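Local coordinates for DUF3809 domain-containing protein (PDB 3NQN) that is of unknown function but binds calcium ions in the crystal and belongs to a family of the Bet v 1-like clan, at residues L52-P57 against G137-R142; P65-I70 against R80-T85; S94-A99 against A106-F111. All coordinates share one frame; numbering follows the deposited sequence.

Contact 1 (L52-P57 against G137-R142); sequences LLVTVP and GRTLER
In the helix-grip fold of the Bet v 1-like clan a long C-terminal helix lies against a curved antiparallel sheet, and here Thr-139 of that helix meets strand residues Leu-52 to Val-54. The two short axes approach to 7.8 Å at 142° between their directions, close enough for one threonine to do most of the touching. Its OG1 lies 2.9 Å from Leu-53 O, but Ala-135 O, one turn back along the helix, can take the same hydroxyl proton, so a bond to the strand is possible without being settled. With chi1 at -66°, OG1 sits beside the backbone N of Thr-139 and CG2 is anti to it. The hydroxyl is turned to the strand backbone and the Val-54 methyl, while CG2 lies over Leu-53 O and reaches Leu-52 CB at 3.8 Å. A branched, half-polar residue suits such a seam. Water 1 extends the polar side, donating to Thr-139 OG1 at 2.8 Å and accepting from Thr-55 N at 2.9 Å. Further out, water 2 donates to Thr-55 O and lies in the guanidinium plane of Arg-138, at its edge, accepting from NE over 3.3 Å. The apolar side is closed by two leucines whose chains cross at about a right angle, Leu-52 CD2 meeting Leu-140 CD2 at 3.8 Å. Val-54 brings CG2 to within 3.6 Å of Thr-139 OG1. Beside it in the sheet runs strand 60-73, whose Leu-64 and Val-62 bond to the backbone of Leu-52 and Val-54; Leu-140 leans on Ala-6 of strand 5-13, and Val-56 packs on Phe-128 of the second subunit.

Contact 2 (P65-I70 against R80-T85); sequences PFRSEI and RPLTLT
Glu-69 N donates to Arg-80 O over 2.7 Å, and Arg-80 N answers to Glu-69 O at 2.9 Å, making these residues a hydrogen-bonded antiparallel pair. Their side chains share one face, yet they do not join: Glu-69 OE1 stays 5.7 Å from Arg-80 NH1, and Arg-80 bridges to Glu-78 instead. On the other face Ser-68 stands opposite Pro-81 in a non-hydrogen-bonded pair, a place where the missing N-H of proline takes no bond from this pairing. Ser-68 OG passes 3.6 Å from Pro-81 CA on its way to bond Val-93 O of strand 90-99. All this belongs to the beta hairpin of strands 60-73 and 76-81, and Leu-82 N adds a bond to Arg-67 O at 2.8 Å. Beyond it the chains part, and water 3 enters between them, accepting from Arg-67 N at 3.1 Å and lying 2.7 Å from Leu-82 O. The side chain of Arg-67 turns elsewhere, to Gln-47 and in a cation-pi contact to Trp-49. Leu-84 spans the widened gap: chi2 of -179° sets CD1 anti to CA, carrying that methyl to 4.0 Å from Pro-65 CG, where two apolar groups of modest size meet obliquely.

Contact 3 (S94-A99 against A106-F111); sequences SGQATA and AFAFQF
Ser-94 to Thr-98 and Ala-106 to Gln-110 run at 174° to each other, their axes 4.6 Å apart, and six backbone hydrogen bonds link the pairs Ser-94/Gln-110, Gln-96/Ala-108 and Thr-98/Ala-106. They form the beta hairpin of strands 90-99 and 104-114, with strand 5-13 flanking 104-114 and strand 76-81 flanking 90-99 in the antiparallel sheet of this Bet v 1-like fold. On the face bearing Gln-96 and Gln-110, two carboxamides meet diagonally across the strands. Gln-110 NE2 donates to Gln-96 OE1 at 3.0 Å, and Gln-96 NE2 returns a bond to Gln-110 OE1 at 2.9 Å. Each N-H finds a lone pair in the plane of the opposing carbonyl, and the amide planes lie only 8° apart, so the doubled bond holds both groups flat. A bend at chi2 of about 80° in each chain swings CD away from an extended course. Glutamine suits both places, offering donor and acceptor side by side. An alanine in place of Gln-96 would probably leave Gln-110 OE1 and NE2 without these mates and its amide free to turn. Ala-108, the direct cross-strand partner of Gln-96, is small, its CB 3.5 Å from Gln-96 OE1. On the other face the aromatic residues Phe-107 and Phe-109 pack on Leu-151 and Leu-147 of helix 122-153. Small partners make room for their rings: Gly-95 CA lies 3.8 Å from Phe-109 CD1, where a CB would clash with CE1, and Gly-95 CA makes a CA-H...O contact to Ala-108 O at 3.1 Å. Ala-97 CB approaches the Phe-107 ring obliquely, 3.7 Å from CD1. Near the hairpin turn, Thr-98 OG1 rests 3.5 Å from Ala-106 CB.

In the fold
From the N terminus, strand 47-56 brings in the first half of contact 1, which waits for its partner until the C-terminal helix. Meanwhile strand 60-73 turns back into 76-81 and contact 2 closes that hairpin; strand 90-99 then turns into 104-114, closed by contact 3. These two local loops follow one another in series, and both fall within the long loop that contact 1 finally shuts when helix 122-153 returns to the sheet; none cross. All three meet in the same sheet. Leu-52 touches Phe-66 between contacts 1 and 2, Pro-81 meets Ser-94 between 2 and 3, and Leu-140 packs on Phe-111, tying helix and hairpin together.

Contact 1 (L52-P57 against G137-R142)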
loop_
_atom_site.group_PDB
_atom_site.type_symbol
_atom_site.label_atom_id
_atom_site.label_comp_id
_atom_site.label_asym_id
_atom_site.label_seq_id
_atom_site.Cartn_x
_atom_site.Cartn_y
_atom_site.Cartn_z
ATOM N N LEU A 52 6.680 7.053 2.003
ATOM C CA LEU A 52 8.006 6.571 2.299
ATOM C C LEU A 52 7.901 5.080 2.509
ATOM O O LEU A 52 6.859 4.586 2.972
ATOM C CB LEU A 52 8.572 7.218 3.565
ATOM C CG LEU A 52 8.868 8.719 3.548
ATOM C CD1 LEU A 52 7.582 9.489 3.364
ATOM C CD2 LEU A 52 9.571 9.141 4.857
ATOM N N LEU A 53 8.978 4.359 2.204
ATOM C CA LEU A 53 8.980 2.907 2.330
ATOM C C LEU A 53 9.796 2.454 3.538
ATOM O O LEU A 53 10.967 2.798 3.672
ATOM C CB LEU A 53 9.528 2.262 1.058
ATOM C CG LEU A 53 8.785 2.574 -0.258
ATOM C CD1 LEU A 53 9.421 1.789 -1.417
ATOM C CD2 LEU A 53 7.317 2.250 -0.139
ATOM N N VAL A 54 9.136 1.755 4.448
ATOM C CA VAL A 54 9.785 1.138 5.595
ATOM C C VAL A 54 9.892 -0.355 5.310
ATOM O O VAL A 54 8.870 -1.039 5.138
ATOM C CB VAL A 54 8.968 1.347 6.891
ATOM C CG1 VAL A 54 9.646 0.620 8.085
ATOM C CG2 VAL A 54 8.796 2.836 7.179
ATOM N N THR A 55 11.120 -0.856 5.257
ATOM C CA THR A 55 11.369 -2.257 4.957
ATOM C C THR A 55 11.535 -3.074 6.219
ATOM O O THR A 55 12.405 -2.791 7.036
ATOM C CB THR A 55 12.638 -2.424 4.084
ATOM O OG1 THR A 55 12.464 -1.712 2.860
ATOM C CG2 THR A 55 12.891 -3.890 3.769
ATOM N N VAL A 56 10.666 -4.067 6.397
ATOM C CA VAL A 56 10.797 -4.986 7.504
ATOM C C VAL A 56 10.771 -6.392 6.969
ATOM O O VAL A 56 10.329 -6.624 5.829
ATOM C CB VAL A 56 9.685 -4.790 8.580
ATOM C CG1 VAL A 56 9.746 -3.383 9.151
ATOM C CG2 VAL A 56 8.286 -5.087 8.000
ATOM N N PRO A 57 11.244 -7.351 7.775
ATOM C CA PRO A 57 11.239 -8.722 7.299
ATOM C C PRO A 57 9.838 -9.261 7.025
ATOM O O PRO A 57 8.876 -8.927 7.727
ATOM C CB PRO A 57 11.899 -9.507 8.456
ATOM C CG PRO A 57 12.741 -8.496 9.168
ATOM C CD PRO A 57 12.004 -7.201 9.043
ATOM N N GLY A 137 13.152 4.416 11.589
ATOM C CA GLY A 137 14.221 5.385 11.822
ATOM C C GLY A 137 15.186 5.452 10.663
ATOM O O GLY A 137 15.623 6.532 10.278
ATOM N N ARG A 138 15.511 4.289 10.092
ATOM C CA ARG A 138 16.411 4.216 8.953
ATOM C C ARG A 138 15.801 4.849 7.736
ATOM O O ARG A 138 16.503 5.483 6.950
ATOM C CB ARG A 138 16.773 2.761 8.628
ATOM C CG ARG A 138 17.796 2.160 9.558
ATOM C CD ARG A 138 18.345 0.843 8.990
ATOM N NE ARG A 138 17.383 -0.257 9.110
ATOM C CZ ARG A 138 17.274 -1.050 10.178
ATOM N NH1 ARG A 138 18.063 -0.871 11.238
ATOM N NH2 ARG A 138 16.375 -2.027 10.192
ATOM N N THR A 139 14.494 4.626 7.548
ATOM C CA THR A 139 13.751 5.215 6.430
ATOM C C THR A 139 13.773 6.744 6.492
ATOM O O THR A 139 14.032 7.422 5.488
ATOM C CB THR A 139 12.290 4.744 6.436
ATOM O OG1 THR A 139 12.250 3.333 6.163
ATOM C CG2 THR A 139 11.442 5.516 5.373
ATOM N N LEU A 140 13.496 7.283 7.666
ATOM C CA LEU A 140 13.467 8.719 7.841
ATOM C C LEU A 140 14.831 9.363 7.574
ATOM O O LEU A 140 14.914 10.385 6.898
ATOM C CB LEU A 140 12.975 9.078 9.246
ATOM C CG LEU A 140 11.518 8.742 9.595
ATOM C CD1 LEU A 140 11.164 9.409 10.913
ATOM C CD2 LEU A 140 10.541 9.185 8.511
ATOM N N GLU A 141 15.887 8.748 8.089
ATOM C CA GLU A 141 17.241 9.252 7.900
ATOM C C GLU A 141 17.696 9.154 6.435
ATOM O O GLU A 141 18.324 10.085 5.915
ATOM C CB GLU A 141 18.228 8.506 8.809
ATOM C CG GLU A 141 18.041 8.794 10.336
ATOM C CD GLU A 141 18.382 10.256 10.733
ATOM O OE1 GLU A 141 19.044 10.977 9.934
ATOM O OE2 GLU A 141 17.980 10.675 11.845
ATOM N N ARG A 142 17.357 8.054 5.757
ATOM C CA ARG A 142 17.772 7.880 4.373
ATOM C C ARG A 142 17.192 9.019 3.516
ATOM O O ARG A 142 17.918 9.664 2.734
ATOM C CB ARG A 142 17.304 6.528 3.831
ATOM C CG ARG A 142 17.883 6.158 2.449
ATOM C CD ARG A 142 19.269 5.575 2.569
ATOM N NE ARG A 142 19.662 4.827 1.370
ATOM C CZ ARG A 142 20.386 5.317 0.360
ATOM N NH1 ARG A 142 20.820 6.584 0.374
ATOM N NH2 ARG A 142 20.687 4.527 -0.668
HETATM O O HOH W 1 13.344 0.760 6.276
HETATM O O HOH W 2 14.851 -1.279 7.341
#

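Contact 2 (P65-I70 against R80-T85)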
loop_
_atom_site.group_PDB
_atom_site.type_symbol
_atom_site.label_atom_id
_atom_site.label_comp_id
_atom_site.label_asym_id
_atom_site.label_seq_id
_atom_site.Cartn_x
_atom_site.Cartn_y
_atom_site.Cartn_z
ATOM N N PRO A 65 2.068 6.700 4.038
ATOM C CA PRO A 65 1.747 7.883 3.283
ATOM C C PRO A 65 2.041 9.182 4.044
ATOM O O PRO A 65 2.235 9.170 5.275
ATOM C CB PRO A 65 0.246 7.735 3.037
ATOM C CG PRO A 65 -0.242 6.971 4.211
ATOM C CD PRO A 65 0.862 6.042 4.582
ATOM N N PHE A 66 2.155 10.263 3.289
ATOM C CA PHE A 66 2.185 11.608 3.837
ATOM C C PHE A 66 1.414 12.486 2.885
ATOM O O PHE A 66 1.249 12.153 1.700
ATOM C CB PHE A 66 3.607 12.150 3.988
ATOM C CG PHE A 66 4.271 12.528 2.672
ATOM C CD1 PHE A 66 4.125 13.815 2.142
ATOM C CD2 PHE A 66 5.048 11.620 1.990
ATOM C CE1 PHE A 66 4.723 14.160 0.947
ATOM C CE2 PHE A 66 5.641 11.963 0.788
ATOM C CZ PHE A 66 5.468 13.241 0.268
ATOM N N ARG A 67 0.930 13.598 3.415
ATOM C CA ARG A 67 0.265 14.607 2.642
ATOM C C ARG A 67 0.521 15.940 3.355
ATOM O O ARG A 67 0.312 16.060 4.581
ATOM C CB ARG A 67 -1.225 14.315 2.554
ATOM C CG ARG A 67 -1.960 15.114 1.501
ATOM C CD ARG A 67 -3.403 14.582 1.296
ATOM N NE ARG A 67 -4.025 15.135 0.083
ATOM C CZ ARG A 67 -4.258 14.451 -1.049
ATOM N NH1 ARG A 67 -3.940 13.157 -1.157
ATOM N NH2 ARG A 67 -4.822 15.067 -2.078
ATOM N N SER A 68 0.978 16.924 2.604
ATOM C CA SER A 68 1.303 18.225 3.163
ATOM C C SER A 68 0.707 19.373 2.340
ATOM O O SER A 68 0.616 19.303 1.123
ATOM C CB SER A 68 2.803 18.401 3.239
ATOM O OG SER A 68 3.414 17.413 4.064
ATOM N N GLU A 69 0.341 20.432 3.036
ATOM C CA GLU A 69 -0.200 21.639 2.429
ATOM C C GLU A 69 0.951 22.513 1.954
ATOM O O GLU A 69 1.962 22.668 2.662
ATOM C CB GLU A 69 -1.033 22.390 3.476
ATOM C CG GLU A 69 -1.634 23.705 3.010
ATOM C CD GLU A 69 -2.269 24.488 4.158
ATOM O OE1 GLU A 69 -2.112 24.064 5.331
ATOM O OE2 GLU A 69 -2.905 25.535 3.890
ATOM N N ILE A 70 0.822 23.058 0.745
ATOM C CA ILE A 70 1.830 23.965 0.199
ATOM C C ILE A 70 1.438 25.381 0.597
ATOM O O ILE A 70 0.315 25.811 0.344
ATOM C CB ILE A 70 1.879 23.907 -1.335
ATOM C CG1 ILE A 70 2.141 22.486 -1.822
ATOM C CG2 ILE A 70 2.948 24.860 -1.876
ATOM C CD1 ILE A 70 1.823 22.316 -3.314
ATOM N N ARG A 80 3.423 22.166 5.099
ATOM C CA ARG A 80 2.884 21.943 6.427
ATOM C C ARG A 80 2.057 20.648 6.415
ATOM O O ARG A 80 1.156 20.507 5.624
ATOM C CB ARG A 80 2.050 23.123 6.856
ATOM C CG ARG A 80 2.881 24.350 7.087
ATOM C CD ARG A 80 2.060 25.514 7.549
ATOM N NE ARG A 80 2.872 26.725 7.598
ATOM C CZ ARG A 80 2.380 27.958 7.616
ATOM N NH1 ARG A 80 1.062 28.161 7.593
ATOM N NH2 ARG A 80 3.201 28.991 7.658
ATOM N N PRO A 81 2.424 19.679 7.279
ATOM C CA PRO A 81 1.868 18.329 7.238
ATOM C C PRO A 81 0.428 18.236 7.650
ATOM O O PRO A 81 -0.017 18.976 8.527
ATOM C CB PRO A 81 2.739 17.564 8.249
ATOM C CG PRO A 81 3.187 18.578 9.196
ATOM C CD PRO A 81 3.394 19.826 8.376
ATOM N N LEU A 82 -0.304 17.344 6.996
ATOM C CA LEU A 82 -1.672 17.052 7.384
ATOM C C LEU A 82 -1.695 15.771 8.202
ATOM O O LEU A 82 -0.894 14.857 7.983
ATOM C CB LEU A 82 -2.571 16.928 6.160
ATOM C CG LEU A 82 -2.659 18.200 5.309
ATOM C CD1 LEU A 82 -3.691 18.024 4.229
ATOM C CD2 LEU A 82 -2.986 19.419 6.189
ATOM N N THR A 83 -2.595 15.728 9.170
ATOM C CA THR A 83 -2.768 14.573 10.021
ATOM C C THR A 83 -3.493 13.484 9.245
ATOM O O THR A 83 -4.524 13.742 8.617
ATOM C CB THR A 83 -3.604 14.939 11.256
ATOM O OG1 THR A 83 -2.974 16.016 11.951
ATOM C CG2 THR A 83 -3.752 13.746 12.203
ATOM N N LEU A 84 -2.946 12.274 9.263
ATOM C CA LEU A 84 -3.598 11.134 8.609
ATOM C C LEU A 84 -4.155 10.191 9.694
ATOM O O LEU A 84 -3.971 10.433 10.874
ATOM C CB LEU A 84 -2.630 10.440 7.640
ATOM C CG LEU A 84 -2.033 11.370 6.569
ATOM C CD1 LEU A 84 -1.103 10.603 5.640
ATOM C CD2 LEU A 84 -3.117 12.065 5.770
ATOM N N THR A 85 -4.889 9.160 9.299
ATOM C CA THR A 85 -5.618 8.325 10.288
ATOM C C THR A 85 -4.668 7.416 11.045
ATOM O O THR A 85 -3.548 7.162 10.606
ATOM C CB THR A 85 -6.680 7.455 9.611
ATOM O OG1 THR A 85 -6.061 6.299 9.040
ATOM C CG2 THR A 85 -7.416 8.251 8.507
HETATM O O HOH W 3 1.031 13.665 6.478
#

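Contact 3 (S94-A99 against A106-F111)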
loop_
_atom_site.group_PDB
_atom_site.type_symbol
_atom_site.label_atom_id
_atom_site.label_comp_id
_atom_site.label_asym_id
_atom_site.label_seq_id
_atom_site.Cartn_x
_atom_site.Cartn_y
_atom_site.Cartn_z
ATOM N N SER A 94 7.409 18.057 6.840
ATOM C CA SER A 94 7.397 19.519 6.944
ATOM C C SER A 94 8.647 20.058 6.280
ATOM O O SER A 94 9.660 19.384 6.235
ATOM C CB SER A 94 7.390 19.965 8.403
ATOM O OG SER A 94 6.399 19.311 9.159
ATOM N N GLY A 95 8.557 21.271 5.754
ATOM C CA GLY A 95 9.697 21.914 5.128
ATOM C C GLY A 95 9.513 23.408 4.974
ATOM O O GLY A 95 8.366 23.919 4.868
ATOM N N GLN A 96 10.628 24.126 5.021
ATOM C CA GLN A 96 10.627 25.552 4.824
ATOM C C GLN A 96 11.771 25.898 3.877
ATOM O O GLN A 96 12.870 25.324 3.968
ATOM C CB GLN A 96 10.790 26.313 6.148
ATOM C CG GLN A 96 9.826 25.880 7.307
ATOM C CD GLN A 96 10.292 24.608 8.014
ATOM O OE1 GLN A 96 11.469 24.440 8.279
ATOM N NE2 GLN A 96 9.340 23.716 8.345
ATOM N N ALA A 97 11.505 26.822 2.958
ATOM C CA ALA A 97 12.486 27.229 1.969
ATOM C C ALA A 97 12.451 28.731 1.777
ATOM O O ALA A 97 11.366 29.345 1.698
ATOM C CB ALA A 97 12.223 26.520 0.619
ATOM N N THR A 98 13.630 29.331 1.672
ATOM C CA THR A 98 13.717 30.761 1.390
ATOM C C THR A 98 14.697 30.980 0.241
ATOM O O THR A 98 15.609 30.194 0.044
ATOM C CB THR A 98 14.196 31.554 2.596
ATOM O OG1 THR A 98 15.522 31.138 2.932
ATOM C CG2 THR A 98 13.272 31.343 3.784
ATOM N N ALA A 99 14.438 32.018 -0.547
ATOM C CA ALA A 99 15.306 32.426 -1.653
ATOM C C ALA A 99 15.706 33.861 -1.376
ATOM O O ALA A 99 14.861 34.699 -1.012
ATOM C CB ALA A 99 14.579 32.329 -2.967
ATOM N N ALA A 106 17.836 28.521 1.060
ATOM C CA ALA A 106 17.988 27.816 2.328
ATOM C C ALA A 106 16.813 26.870 2.461
ATOM O O ALA A 106 15.661 27.253 2.207
ATOM C CB ALA A 106 18.010 28.809 3.522
ATOM N N PHE A 107 17.104 25.638 2.869
ATOM C CA PHE A 107 16.089 24.629 3.083
ATOM C C PHE A 107 16.234 24.021 4.468
ATOM O O PHE A 107 17.344 23.874 4.974
ATOM C CB PHE A 107 16.243 23.508 2.049
ATOM C CG PHE A 107 16.041 23.953 0.638
ATOM C CD1 PHE A 107 14.781 23.917 0.067
ATOM C CD2 PHE A 107 17.121 24.396 -0.135
ATOM C CE1 PHE A 107 14.581 24.347 -1.250
ATOM C CE2 PHE A 107 16.932 24.810 -1.442
ATOM C CZ PHE A 107 15.659 24.784 -2.004
ATOM N N ALA A 108 15.092 23.685 5.067
ATOM C CA ALA A 108 15.022 22.899 6.277
ATOM C C ALA A 108 13.825 21.945 6.121
ATOM O O ALA A 108 12.711 22.385 5.762
ATOM C CB ALA A 108 14.819 23.797 7.501
ATOM N N PHE A 109 14.060 20.662 6.353
ATOM C CA PHE A 109 12.997 19.649 6.315
ATOM C C PHE A 109 12.940 18.885 7.596
ATOM O O PHE A 109 13.976 18.627 8.217
ATOM C CB PHE A 109 13.223 18.678 5.178
ATOM C CG PHE A 109 13.010 19.278 3.835
ATOM C CD1 PHE A 109 11.747 19.292 3.265
ATOM C CD2 PHE A 109 14.053 19.894 3.165
ATOM C CE1 PHE A 109 11.526 19.879 2.047
ATOM C CE2 PHE A 109 13.841 20.479 1.932
ATOM C CZ PHE A 109 12.561 20.473 1.376
ATOM N N GLN A 110 11.724 18.542 8.026
ATOM C CA GLN A 110 11.539 17.712 9.236
ATOM C C GLN A 110 10.556 16.580 8.915
ATOM O O GLN A 110 9.598 16.770 8.156
ATOM C CB GLN A 110 11.044 18.538 10.438
ATOM C CG GLN A 110 11.832 19.840 10.714
ATOM C CD GLN A 110 11.406 21.001 9.821
ATOM O OE1 GLN A 110 10.237 21.167 9.520
ATOM N NE2 GLN A 110 12.364 21.813 9.409
ATOM N N PHE A 111 10.861 15.383 9.425
ATOM C CA PHE A 111 10.036 14.209 9.214
ATOM C C PHE A 111 9.725 13.584 10.535
ATOM O O PHE A 111 10.592 13.492 11.404
ATOM C CB PHE A 111 10.771 13.164 8.369
ATOM C CG PHE A 111 11.143 13.630 7.024
ATOM C CD1 PHE A 111 12.346 14.312 6.819
ATOM C CD2 PHE A 111 10.339 13.355 5.935
ATOM C CE1 PHE A 111 12.709 14.725 5.564
ATOM C CE2 PHE A 111 10.703 13.758 4.680
ATOM C CZ PHE A 111 11.897 14.450 4.489
HETATM O O HOH W 4 7.097 16.969 10.208
#